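Long-range contacts in ribosome-inactivating protein 3 (Zea mays, PDB 2PQG), which belongs to the ribosome-inactivating proteins of plants, a family with a mixed alpha and beta fold: residues F6-P14 against R125-N133; G187-R195 against A252-K260. All coordinates share one frame; numbering follows the deposited sequence.

Contact 1 (F6-P14 against R125-N133); sequences FPVEDANYP and RAEMTRAVN
R125 reaches from helix 125-135 into the two successive type I turns, P7 to D10 and D10 to Y13, and the polar part of the contact is almost wholly its work. Its NH1 donates to Y13 O at 3.2 Å, nearly straight at 164°; the oxygen lies close to the guanidinium plane, whereas the nitrogen stands well above the carbonyl plane of Y13. The modelled approach of NH2 to V8 O is too short to be taken at face value, although the oxygen again sits at the guanidinium edge. A11 CA covers the centre of one guanidinium face, 3.8 Å above the plane. The chain leaves CA with CG opposite the backbone N (chi1 -176°) and bends at chi3 to bring the group there; NE is hydrogen-bonded to N202 OD1.

Apolar contacts flank this arm. M128 SD lies at the edge of the F6 ring, 5.0 Å from its centroid and 89° off the normal, a Met-aromatic contact; the same ring stacks with F18. V8 CG1 packs on M128 CG at 3.9 Å, and its other methyl, CG2, faces V132 CG2.

Farther along the helix, E9 lays its CG against T129 CG2 at 3.7 Å. A water donates to both E9 OE2 and N133 OD1, while the direct partner of E9 OE2 is R59 N.

The chemistry is consistent with a buried arginine whose guanidinium, held by Y13 O and N202 OD1, ties the turns after strand 2-7 to the helix, with F6 and V8 packing against M128 and V132.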
ATOM      1  N   PHE A   6       7.349  10.631  -7.595  1.00 20.27           N
ATOM      2  CA  PHE A   6       6.201  11.477  -7.339  1.00 21.21           C
ATOM      3  C   PHE A   6       6.573  12.651  -6.408  1.00 19.85           C
ATOM      4  O   PHE A   6       6.977  12.444  -5.268  1.00 19.88           O
ATOM      5  CB  PHE A   6       5.047  10.687  -6.697  1.00 25.54           C
ATOM      6  CG  PHE A   6       3.793  11.488  -6.561  1.00 28.84           C
ATOM      7  CD1 PHE A   6       3.081  11.487  -5.378  1.00 34.31           C
ATOM      8  CD2 PHE A   6       3.350  12.288  -7.612  1.00 33.11           C
ATOM      9  CE1 PHE A   6       1.942  12.283  -5.230  1.00 40.83           C
ATOM     10  CE2 PHE A   6       2.214  13.088  -7.476  1.00 38.11           C
ATOM     11  CZ  PHE A   6       1.508  13.084  -6.281  1.00 38.04           C
ATOM     12  N   PRO A   7       6.471  13.898  -6.909  1.00 18.56           N
ATOM     13  CA  PRO A   7       6.788  15.121  -6.159  1.00 21.23           C
ATOM     14  C   PRO A   7       5.595  15.436  -5.270  1.00 22.67           C
ATOM     15  O   PRO A   7       4.780  16.313  -5.580  1.00 26.59           O
ATOM     16  CB  PRO A   7       7.009  16.151  -7.256  1.00 18.42           C
ATOM     17  CG  PRO A   7       6.076  15.673  -8.352  1.00 16.54           C
ATOM     18  CD  PRO A   7       6.152  14.183  -8.323  1.00 14.68           C
ATOM     19  N   VAL A   8       5.490  14.718  -4.157  1.00 21.47           N
ATOM     20  CA  VAL A   8       4.348  14.861  -3.260  1.00 22.73           C
ATOM     21  C   VAL A   8       3.819  16.293  -3.256  1.00 22.75           C
ATOM     22  O   VAL A   8       2.690  16.550  -3.675  1.00 27.84           O
ATOM     23  CB  VAL A   8       4.707  14.453  -1.820  1.00 20.70           C
ATOM     24  CG1 VAL A   8       3.451  14.361  -0.966  1.00 16.21           C
ATOM     25  CG2 VAL A   8       5.459  13.130  -1.816  1.00 19.67           C
ATOM     26  N   GLU A   9       4.642  17.221  -2.779  1.00 23.23           N
ATOM     27  CA  GLU A   9       4.187  18.548  -2.445  1.00 24.77           C
ATOM     28  C   GLU A   9       3.783  19.403  -3.621  1.00 25.40           C
ATOM     29  O   GLU A   9       3.149  20.446  -3.448  1.00 26.56           O
ATOM     30  CB  GLU A   9       5.254  19.262  -1.609  1.00 21.58           C
ATOM     31  CG  GLU A   9       5.398  18.750  -0.188  1.00 23.59           C
ATOM     32  CD  GLU A   9       6.118  19.741   0.714  1.00 26.82           C
ATOM     33  OE1 GLU A   9       5.490  20.738   1.130  1.00 24.50           O
ATOM     34  OE2 GLU A   9       7.315  19.531   0.999  1.00 25.18           O
ATOM     35  N   ASP A  10       4.151  18.953  -4.814  1.00 25.46           N
ATOM     36  CA  ASP A  10       3.831  19.681  -6.027  1.00 23.10           C
ATOM     37  C   ASP A  10       2.336  19.635  -6.317  1.00 22.72           C
ATOM     38  O   ASP A  10       1.848  18.705  -6.959  1.00 19.65           O
ATOM     39  CB  ASP A  10       4.587  19.098  -7.213  1.00 24.10           C
ATOM     40  CG  ASP A  10       4.330  19.862  -8.479  1.00 27.03           C
ATOM     41  OD1 ASP A  10       3.595  20.872  -8.416  1.00 23.78           O
ATOM     42  OD2 ASP A  10       4.859  19.462  -9.532  1.00 32.18           O
ATOM     43  N   ALA A  11       1.625  20.658  -5.856  1.00 21.42           N
ATOM     44  CA  ALA A  11       0.190  20.766  -6.045  1.00 19.19           C
ATOM     45  C   ALA A  11      -0.262  20.701  -7.506  1.00 21.76           C
ATOM     46  O   ALA A  11      -1.401  20.329  -7.778  1.00 25.44           O
ATOM     47  CB  ALA A  11      -0.306  22.039  -5.412  1.00 15.58           C
ATOM     48  N   ASN A  12       0.610  21.057  -8.448  1.00 20.92           N
ATOM     49  CA  ASN A  12       0.237  21.011  -9.865  1.00 21.85           C
ATOM     50  C   ASN A  12       0.312  19.601 -10.486  1.00 20.77           C
ATOM     51  O   ASN A  12      -0.165  19.389 -11.597  1.00 20.58           O
ATOM     52  CB  ASN A  12       1.122  21.955 -10.686  1.00 23.91           C
ATOM     53  CG  ASN A  12       1.009  23.406 -10.253  1.00 26.00           C
ATOM     54  OD1 ASN A  12      -0.065  24.009 -10.306  1.00 23.75           O
ATOM     55  ND2 ASN A  12       2.132  23.980  -9.837  1.00 26.71           N
ATOM     56  N   TYR A  13       0.923  18.654  -9.774  1.00 21.25           N
ATOM     57  CA  TYR A  13       1.057  17.271 -10.248  1.00 22.93           C
ATOM     58  C   TYR A  13      -0.017  16.423  -9.557  1.00 22.37           C
ATOM     59  O   TYR A  13       0.176  15.952  -8.427  1.00 18.39           O
ATOM     60  CB  TYR A  13       2.451  16.717  -9.899  1.00 27.26           C
ATOM     61  CG  TYR A  13       2.819  15.430 -10.614  1.00 29.40           C
ATOM     62  CD1 TYR A  13       1.840  14.520 -11.008  1.00 32.21           C
ATOM     63  CD2 TYR A  13       4.149  15.101 -10.855  1.00 30.77           C
ATOM     64  CE1 TYR A  13       2.171  13.316 -11.620  1.00 32.33           C
ATOM     65  CE2 TYR A  13       4.492  13.894 -11.466  1.00 32.58           C
ATOM     66  CZ  TYR A  13       3.494  13.006 -11.842  1.00 32.73           C
ATOM     67  OH  TYR A  13       3.816  11.794 -12.411  1.00 36.19           O
ATOM     68  N   PRO A  14      -1.156  16.202 -10.239  1.00 21.97           N
ATOM     69  CA  PRO A  14      -2.244  15.412  -9.654  1.00 22.43           C
ATOM     70  C   PRO A  14      -1.947  13.944  -9.374  1.00 22.99           C
ATOM     71  O   PRO A  14      -1.236  13.282 -10.119  1.00 23.03           O
ATOM     72  CB  PRO A  14      -3.380  15.603 -10.654  1.00 25.98           C
ATOM     73  CG  PRO A  14      -2.656  15.788 -11.964  1.00 24.74           C
ATOM     74  CD  PRO A  14      -1.502  16.669 -11.596  1.00 17.37           C
ATOM     75  N   ARG A 125      -2.765  14.522   0.090  1.00 15.42           N
ATOM     76  CA  ARG A 125      -1.415  14.956  -0.248  1.00 15.33           C
ATOM     77  C   ARG A 125      -0.689  15.370   1.026  1.00 14.99           C
ATOM     78  O   ARG A 125       0.450  14.957   1.259  1.00  9.92           O
ATOM     79  CB  ARG A 125      -1.469  16.121  -1.239  1.00 11.50           C
ATOM     80  CG  ARG A 125      -0.117  16.586  -1.727  1.00  9.35           C
ATOM     81  CD  ARG A 125      -0.246  17.903  -2.465  1.00 11.16           C
ATOM     82  NE  ARG A 125      -1.023  17.784  -3.696  1.00 13.58           N
ATOM     83  CZ  ARG A 125      -0.594  17.173  -4.798  1.00 16.51           C
ATOM     84  NH1 ARG A 125      -1.376  17.120  -5.867  1.00 21.08           N
ATOM     85  NH2 ARG A 125       0.614  16.620  -4.838  1.00 14.28           N
ATOM     86  N   ALA A 126      -1.355  16.169   1.856  1.00 12.45           N
ATOM     87  CA  ALA A 126      -0.743  16.610   3.107  1.00 17.42           C
ATOM     88  C   ALA A 126      -0.390  15.394   3.964  1.00 17.72           C
ATOM     89  O   ALA A 126       0.655  15.365   4.620  1.00 17.13           O
ATOM     90  CB  ALA A 126      -1.690  17.535   3.864  1.00 13.37           C
ATOM     91  N   GLU A 127      -1.274  14.398   3.951  1.00 17.59           N
ATOM     92  CA  GLU A 127      -1.081  13.160   4.699  1.00 16.55           C
ATOM     93  C   GLU A 127       0.119  12.394   4.155  1.00 17.44           C
ATOM     94  O   GLU A 127       0.852  11.761   4.913  1.00 21.02           O
ATOM     95  CB  GLU A 127      -2.325  12.273   4.590  1.00 21.92           C
ATOM     96  CG  GLU A 127      -3.596  12.838   5.218  1.00 24.57           C
ATOM     97  CD  GLU A 127      -3.585  12.770   6.737  1.00 32.28           C
ATOM     98  OE1 GLU A 127      -2.742  12.034   7.306  1.00 24.55           O
ATOM     99  OE2 GLU A 127      -4.438  13.451   7.359  1.00 38.85           O
ATOM    100  N   MET A 128       0.314  12.440   2.839  1.00 16.02           N
ATOM    101  CA  MET A 128       1.444  11.754   2.217  1.00 13.78           C
ATOM    102  C   MET A 128       2.752  12.526   2.451  1.00 15.38           C
ATOM    103  O   MET A 128       3.827  11.929   2.557  1.00 15.51           O
ATOM    104  CB  MET A 128       1.206  11.586   0.715  1.00 11.46           C
ATOM    105  CG  MET A 128       2.262  10.734   0.031  1.00  9.81           C
ATOM    106  SD  MET A 128       1.999  10.565  -1.755  1.00 20.87           S
ATOM    107  CE  MET A 128       0.721   9.335  -1.837  1.00  8.71           C
ATOM    108  N   THR A 129       2.656  13.853   2.521  1.00 14.85           N
ATOM    109  CA  THR A 129       3.826  14.700   2.767  1.00 16.42           C
ATOM    110  C   THR A 129       4.409  14.412   4.159  1.00 15.80           C
ATOM    111  O   THR A 129       5.615  14.225   4.302  1.00 13.45           O
ATOM    112  CB  THR A 129       3.464  16.209   2.665  1.00 14.47           C
ATOM    113  OG1 THR A 129       3.033  16.500   1.330  1.00 18.23           O
ATOM    114  CG2 THR A 129       4.674  17.088   2.999  1.00 13.58           C
ATOM    115  N   ARG A 130       3.546  14.359   5.172  1.00 16.36           N
ATOM    116  CA  ARG A 130       3.976  14.090   6.538  1.00 17.78           C
ATOM    117  C   ARG A 130       4.503  12.666   6.731  1.00 18.28           C
ATOM    118  O   ARG A 130       5.438  12.435   7.504  1.00 20.23           O
ATOM    119  CB  ARG A 130       2.826  14.356   7.514  1.00 21.27           C
ATOM    120  CG  ARG A 130       2.430  15.815   7.617  1.00 23.89           C
ATOM    121  CD  ARG A 130       1.633  16.086   8.878  1.00 27.56           C
ATOM    122  NE  ARG A 130       0.276  15.554   8.813  1.00 37.02           N
ATOM    123  CZ  ARG A 130      -0.703  16.085   8.087  1.00 39.43           C
ATOM    124  NH1 ARG A 130      -0.476  17.171   7.358  1.00 41.76           N
ATOM    125  NH2 ARG A 130      -1.912  15.535   8.094  1.00 41.73           N
ATOM    126  N   ALA A 131       3.898  11.713   6.032  1.00 18.28           N
ATOM    127  CA  ALA A 131       4.320  10.321   6.117  1.00 17.50           C
ATOM    128  C   ALA A 131       5.740  10.146   5.590  1.00 17.56           C
ATOM    129  O   ALA A 131       6.565   9.476   6.215  1.00 20.34           O
ATOM    130  CB  ALA A 131       3.361   9.443   5.333  1.00 20.70           C
ATOM    131  N   VAL A 132       6.025  10.747   4.437  1.00 17.13           N
ATOM    132  CA  VAL A 132       7.356  10.654   3.851  1.00 18.92           C
ATOM    133  C   VAL A 132       8.377  11.375   4.732  1.00 21.73           C
ATOM    134  O   VAL A 132       9.432  10.823   5.049  1.00 21.65           O
ATOM    135  CB  VAL A 132       7.391  11.256   2.419  1.00 19.67           C
ATOM    136  CG1 VAL A 132       8.831  11.315   1.901  1.00 15.64           C
ATOM    137  CG2 VAL A 132       6.546  10.406   1.481  1.00 18.52           C
ATOM    138  N   ASN A 133       8.058  12.595   5.149  1.00 22.46           N
ATOM    139  CA  ASN A 133       8.981  13.350   5.982  1.00 25.89           C
ATOM    140  C   ASN A 133       9.266  12.621   7.284  1.00 26.78           C
ATOM    141  O   ASN A 133      10.386  12.657   7.791  1.00 30.41           O
ATOM    142  CB  ASN A 133       8.421  14.753   6.244  1.00 25.52           C
ATOM    143  CG  ASN A 133       8.510  15.649   5.016  1.00 28.07           C
ATOM    144  OD1 ASN A 133       7.791  16.643   4.904  1.00 28.36           O
ATOM    145  ND2 ASN A 133       9.405  15.301   4.089  1.00 28.98           N
TER
HETATM  146  O   HOH W   1       8.587  19.151   3.508  1.00 29.38           O

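Contact 2 (G187-R195 against A252-K260); sequences GLRFNTVSR and AARIVALVK
R189 O, at the end of helix 171-189, accepts from two consecutive backbone nitrogens: A257 N at 2.7 Å and L258 N at 3.2 Å. Both bonds are nearly straight, and each donor is tilted only slightly from the carbonyl plane. A257 CB approaches the same oxygen and L188 O, so 252-260 lies across the end of helix 171-189. A third backbone bond, T192 N to I255 O at 3.3 Å, holds the start of the next helix.

R254 O is gripped end-on by R195, whose NH1 and NH2 donate at 3.0 and 2.9 Å. The oxygen lies in the guanidinium plane, 3° out of it, and a bend at chi3 (-56°) turns the group back to meet it. R254 NH2 lies over one face of this guanidinium, 3.1 Å from R195 NE, with the two planes 46° apart; the like charges there are probably unfavourable, and the two bonds from R195 to R254 O may offset part of the cost.

On the apolar side F190 CE2 meets V256 CG1 at 3.5 Å, while T192 and I255 run side by side with their CG2 methyls 4.1 Å apart.

The chain after helix 249-252 thus crosses the break between helices 171-189 and 191-199. Helix 15-27 touches it through R23 and I27, helix 220-232 through W220 and I223, and helix 211-217 through Q216 against I255.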
ATOM      1  N   GLY A 187      -3.817   1.921  -4.321  1.00 19.55           N
ATOM      2  CA  GLY A 187      -4.260   2.899  -5.292  1.00 19.06           C
ATOM      3  C   GLY A 187      -4.010   2.327  -6.681  1.00 20.93           C
ATOM      4  O   GLY A 187      -4.793   2.549  -7.609  1.00 19.61           O
ATOM      5  N   LEU A 188      -2.916   1.576  -6.818  1.00 19.85           N
ATOM      6  CA  LEU A 188      -2.550   0.965  -8.093  1.00 21.58           C
ATOM      7  C   LEU A 188      -3.447  -0.243  -8.417  1.00 22.76           C
ATOM      8  O   LEU A 188      -3.879  -0.421  -9.557  1.00 23.22           O
ATOM      9  CB  LEU A 188      -1.074   0.538  -8.066  1.00 22.05           C
ATOM     10  CG  LEU A 188       0.022   1.609  -7.964  1.00 21.08           C
ATOM     11  CD1 LEU A 188       1.361   0.943  -7.694  1.00 20.90           C
ATOM     12  CD2 LEU A 188       0.093   2.435  -9.237  1.00 19.18           C
ATOM     13  N   ARG A 189      -3.725  -1.066  -7.410  1.00 19.55           N
ATOM     14  CA  ARG A 189      -4.574  -2.240  -7.584  1.00 19.71           C
ATOM     15  C   ARG A 189      -6.033  -1.900  -7.890  1.00 20.79           C
ATOM     16  O   ARG A 189      -6.635  -2.461  -8.806  1.00 21.93           O
ATOM     17  CB  ARG A 189      -4.575  -3.094  -6.317  1.00 14.59           C
ATOM     18  CG  ARG A 189      -3.341  -3.901  -6.032  1.00  5.97           C
ATOM     19  CD  ARG A 189      -3.494  -4.507  -4.651  1.00  6.64           C
ATOM     20  NE  ARG A 189      -2.381  -5.373  -4.298  1.00 12.43           N
ATOM     21  CZ  ARG A 189      -2.313  -6.064  -3.167  1.00 11.53           C
ATOM     22  NH1 ARG A 189      -3.294  -5.979  -2.282  1.00 15.95           N
ATOM     23  NH2 ARG A 189      -1.275  -6.854  -2.930  1.00 16.09           N
ATOM     24  N   PHE A 190      -6.604  -0.996  -7.101  1.00 20.25           N
ATOM     25  CA  PHE A 190      -8.004  -0.629  -7.252  1.00 19.90           C
ATOM     26  C   PHE A 190      -8.249   0.753  -7.818  1.00 22.99           C
ATOM     27  O   PHE A 190      -7.745   1.738  -7.275  1.00 25.98           O
ATOM     28  CB  PHE A 190      -8.717  -0.694  -5.896  1.00 20.00           C
ATOM     29  CG  PHE A 190      -8.651  -2.027  -5.230  1.00 19.61           C
ATOM     30  CD1 PHE A 190      -7.505  -2.429  -4.552  1.00 21.60           C
ATOM     31  CD2 PHE A 190      -9.738  -2.889  -5.281  1.00 18.71           C
ATOM     32  CE1 PHE A 190      -7.449  -3.676  -3.924  1.00 24.18           C
ATOM     33  CE2 PHE A 190      -9.689  -4.131  -4.657  1.00 22.33           C
ATOM     34  CZ  PHE A 190      -8.542  -4.528  -3.979  1.00 24.74           C
ATOM     35  N   ASN A 191      -9.031   0.837  -8.893  1.00 23.77           N
ATOM     36  CA  ASN A 191      -9.361   2.139  -9.449  1.00 24.54           C
ATOM     37  C   ASN A 191     -10.482   2.742  -8.594  1.00 26.02           C
ATOM     38  O   ASN A 191     -10.855   3.902  -8.761  1.00 26.86           O
ATOM     39  CB  ASN A 191      -9.774   2.049 -10.926  1.00 25.46           C
ATOM     40  CG  ASN A 191     -10.653   0.858 -11.229  1.00 31.25           C
ATOM     41  OD1 ASN A 191     -11.437   0.878 -12.178  1.00 36.55           O
ATOM     42  ND2 ASN A 191     -10.518  -0.193 -10.442  1.00 33.38           N
ATOM     43  N   THR A 192     -11.014   1.952  -7.665  1.00 24.60           N
ATOM     44  CA  THR A 192     -12.047   2.460  -6.772  1.00 24.64           C
ATOM     45  C   THR A 192     -11.332   3.317  -5.712  1.00 24.29           C
ATOM     46  O   THR A 192     -11.874   4.303  -5.218  1.00 24.27           O
ATOM     47  CB  THR A 192     -12.854   1.298  -6.106  1.00 23.54           C
ATOM     48  OG1 THR A 192     -13.829   1.841  -5.202  1.00 18.94           O
ATOM     49  CG2 THR A 192     -11.926   0.341  -5.366  1.00 21.96           C
ATOM     50  N   VAL A 193     -10.100   2.935  -5.390  1.00 22.10           N
ATOM     51  CA  VAL A 193      -9.290   3.658  -4.417  1.00 21.04           C
ATOM     52  C   VAL A 193      -8.618   4.870  -5.064  1.00 23.54           C
ATOM     53  O   VAL A 193      -8.595   5.958  -4.482  1.00 25.20           O
ATOM     54  CB  VAL A 193      -8.198   2.747  -3.811  1.00 17.38           C
ATOM     55  CG1 VAL A 193      -7.187   3.581  -3.026  1.00  8.02           C
ATOM     56  CG2 VAL A 193      -8.851   1.714  -2.905  1.00 17.14           C
ATOM     57  N   SER A 194      -8.065   4.686  -6.261  1.00 21.88           N
ATOM     58  CA  SER A 194      -7.421   5.785  -6.950  1.00 21.20           C
ATOM     59  C   SER A 194      -8.451   6.877  -7.257  1.00 22.63           C
ATOM     60  O   SER A 194      -8.120   8.063  -7.220  1.00 23.90           O
ATOM     61  CB  SER A 194      -6.752   5.296  -8.232  1.00 21.43           C
ATOM     62  OG  SER A 194      -7.687   4.682  -9.091  1.00 26.64           O
ATOM     63  N   ARG A 195      -9.697   6.496  -7.546  1.00 19.30           N
ATOM     64  CA  ARG A 195     -10.727   7.504  -7.818  1.00 18.10           C
ATOM     65  C   ARG A 195     -11.053   8.287  -6.549  1.00 17.26           C
ATOM     66  O   ARG A 195     -11.193   9.504  -6.579  1.00 12.64           O
ATOM     67  CB  ARG A 195     -12.019   6.874  -8.343  1.00 18.55           C
ATOM     68  CG  ARG A 195     -11.946   6.349  -9.763  1.00 28.89           C
ATOM     69  CD  ARG A 195     -13.338   6.254 -10.373  1.00 33.44           C
ATOM     70  NE  ARG A 195     -14.238   5.438  -9.562  1.00 41.11           N
ATOM     71  CZ  ARG A 195     -14.285   4.110  -9.595  1.00 40.94           C
ATOM     72  NH1 ARG A 195     -15.136   3.459  -8.811  1.00 39.84           N
ATOM     73  NH2 ARG A 195     -13.493   3.436 -10.423  1.00 40.06           N
ATOM     74  N   ALA A 252     -17.144  -5.257 -11.250  1.00 32.50           N
ATOM     75  CA  ALA A 252     -15.783  -5.565 -10.859  1.00 31.36           C
ATOM     76  C   ALA A 252     -14.803  -4.700 -11.648  1.00 33.29           C
ATOM     77  O   ALA A 252     -13.739  -4.341 -11.139  1.00 33.73           O
ATOM     78  CB  ALA A 252     -15.494  -7.041 -11.092  1.00 25.88           C
ATOM     79  N   ALA A 253     -15.162  -4.360 -12.884  1.00 32.26           N
ATOM     80  CA  ALA A 253     -14.299  -3.539 -13.723  1.00 33.31           C
ATOM     81  C   ALA A 253     -14.256  -2.092 -13.229  1.00 36.77           C
ATOM     82  O   ALA A 253     -13.366  -1.315 -13.588  1.00 38.19           O
ATOM     83  CB  ALA A 253     -14.771  -3.589 -15.171  1.00 32.42           C
ATOM     84  N   ARG A 254     -15.212  -1.719 -12.396  1.00 39.31           N
ATOM     85  CA  ARG A 254     -15.267  -0.361 -11.850  1.00 41.12           C
ATOM     86  C   ARG A 254     -14.538  -0.311 -10.511  1.00 41.14           C
ATOM     87  O   ARG A 254     -14.441   0.751  -9.882  1.00 43.13           O
ATOM     88  CB  ARG A 254     -16.715   0.032 -11.594  1.00 44.41           C
ATOM     89  CG  ARG A 254     -17.441   0.643 -12.761  1.00 50.18           C
ATOM     90  CD  ARG A 254     -18.052   1.989 -12.391  1.00 60.70           C
ATOM     91  NE  ARG A 254     -17.039   3.023 -12.180  1.00 66.56           N
ATOM     92  CZ  ARG A 254     -17.312   4.308 -11.965  1.00 71.82           C
ATOM     93  NH1 ARG A 254     -18.571   4.726 -11.930  1.00 76.93           N
ATOM     94  NH2 ARG A 254     -16.327   5.181 -11.790  1.00 71.64           N
ATOM     95  N   ILE A 255     -13.967  -1.439 -10.110  1.00 39.76           N
ATOM     96  CA  ILE A 255     -13.366  -1.590  -8.803  1.00 35.31           C
ATOM     97  C   ILE A 255     -11.892  -1.938  -8.770  1.00 33.95           C
ATOM     98  O   ILE A 255     -11.112  -1.277  -8.092  1.00 37.81           O
ATOM     99  CB  ILE A 255     -14.190  -2.677  -8.055  1.00 32.41           C
ATOM    100  CG1 ILE A 255     -15.600  -2.161  -7.734  1.00 30.73           C
ATOM    101  CG2 ILE A 255     -13.487  -3.147  -6.810  1.00 29.70           C
ATOM    102  CD1 ILE A 255     -16.497  -3.200  -7.088  1.00 37.77           C
ATOM    103  N   VAL A 256     -11.545  -3.017  -9.460  1.00 30.42           N
ATOM    104  CA  VAL A 256     -10.154  -3.447  -9.532  1.00 29.24           C
ATOM    105  C   VAL A 256      -9.577  -3.051 -10.884  1.00 26.47           C
ATOM    106  O   VAL A 256     -10.236  -3.171 -11.918  1.00 26.52           O
ATOM    107  CB  VAL A 256      -9.991  -4.971  -9.350  1.00 29.51           C
ATOM    108  CG1 VAL A 256     -10.074  -5.322  -7.876  1.00 32.69           C
ATOM    109  CG2 VAL A 256     -11.064  -5.700 -10.133  1.00 30.73           C
ATOM    110  N   ALA A 257      -8.342  -2.564 -10.868  1.00 25.12           N
ATOM    111  CA  ALA A 257      -7.667  -2.134 -12.086  1.00 20.40           C
ATOM    112  C   ALA A 257      -6.702  -3.209 -12.557  1.00 19.14           C
ATOM    113  O   ALA A 257      -6.566  -3.440 -13.752  1.00 18.92           O
ATOM    114  CB  ALA A 257      -6.920  -0.818 -11.838  1.00 13.97           C
ATOM    115  N   LEU A 258      -6.040  -3.873 -11.615  1.00 18.67           N
ATOM    116  CA  LEU A 258      -5.094  -4.929 -11.949  1.00 21.56           C
ATOM    117  C   LEU A 258      -5.358  -6.178 -11.109  1.00 24.58           C
ATOM    118  O   LEU A 258      -5.418  -6.106  -9.877  1.00 24.84           O
ATOM    119  CB  LEU A 258      -3.667  -4.445 -11.706  1.00 22.25           C
ATOM    120  CG  LEU A 258      -3.212  -3.196 -12.465  1.00 24.80           C
ATOM    121  CD1 LEU A 258      -1.920  -2.680 -11.838  1.00 26.67           C
ATOM    122  CD2 LEU A 258      -3.025  -3.510 -13.943  1.00 21.59           C
ATOM    123  N   VAL A 259      -5.505  -7.327 -11.767  1.00 24.36           N
ATOM    124  CA  VAL A 259      -5.768  -8.557 -11.036  1.00 21.90           C
ATOM    125  C   VAL A 259      -4.557  -9.435 -10.824  1.00 23.04           C
ATOM    126  O   VAL A 259      -3.626  -9.469 -11.629  1.00 22.49           O
ATOM    127  CB  VAL A 259      -6.851  -9.414 -11.709  1.00 21.22           C
ATOM    128  CG1 VAL A 259      -8.144  -8.637 -11.777  1.00 22.90           C
ATOM    129  CG2 VAL A 259      -6.395  -9.853 -13.084  1.00 22.04           C
ATOM    130  N   LYS A 260      -4.607 -10.154  -9.711  1.00 24.63           N
ATOM    131  CA  LYS A 260      -3.568 -11.078  -9.305  1.00 24.72           C
ATOM    132  C   LYS A 260      -3.619 -12.328 -10.191  1.00 27.71           C
ATOM    133  O   LYS A 260      -4.670 -12.974 -10.324  1.00 26.48           O
ATOM    134  CB  LYS A 260      -3.801 -11.439  -7.848  1.00 22.07           C
ATOM    135  CG  LYS A 260      -2.704 -12.222  -7.197  1.00 21.84           C
ATOM    136  CD  LYS A 260      -2.901 -12.151  -5.698  1.00 29.32           C
ATOM    137  CE  LYS A 260      -1.874 -12.964  -4.952  1.00 31.25           C
ATOM    138  NZ  LYS A 260      -1.131 -13.848  -5.882  1.00 33.60           N
TER

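Helix 171-189 connects the two contacts: its L180 and M183 touch M128 of contact 1, and its last residues enter contact 2. Helix 15-27 is a second connection, with F18 stacked on F6 and R23 beside N191 and A257. The contacts themselves do not touch; their centres are 21 Å apart and their nearest atoms about 9 Å apart. They follow in series along the chain, contact 1 closing before contact 2 opens. Contact 1 joins the end of strand 2-7, one of the two outermost, to a helix, whereas contact 2 joins a helix break to a late loop; their centres lie about 16 Å and 13 Å, respectively, from the centre of the chain.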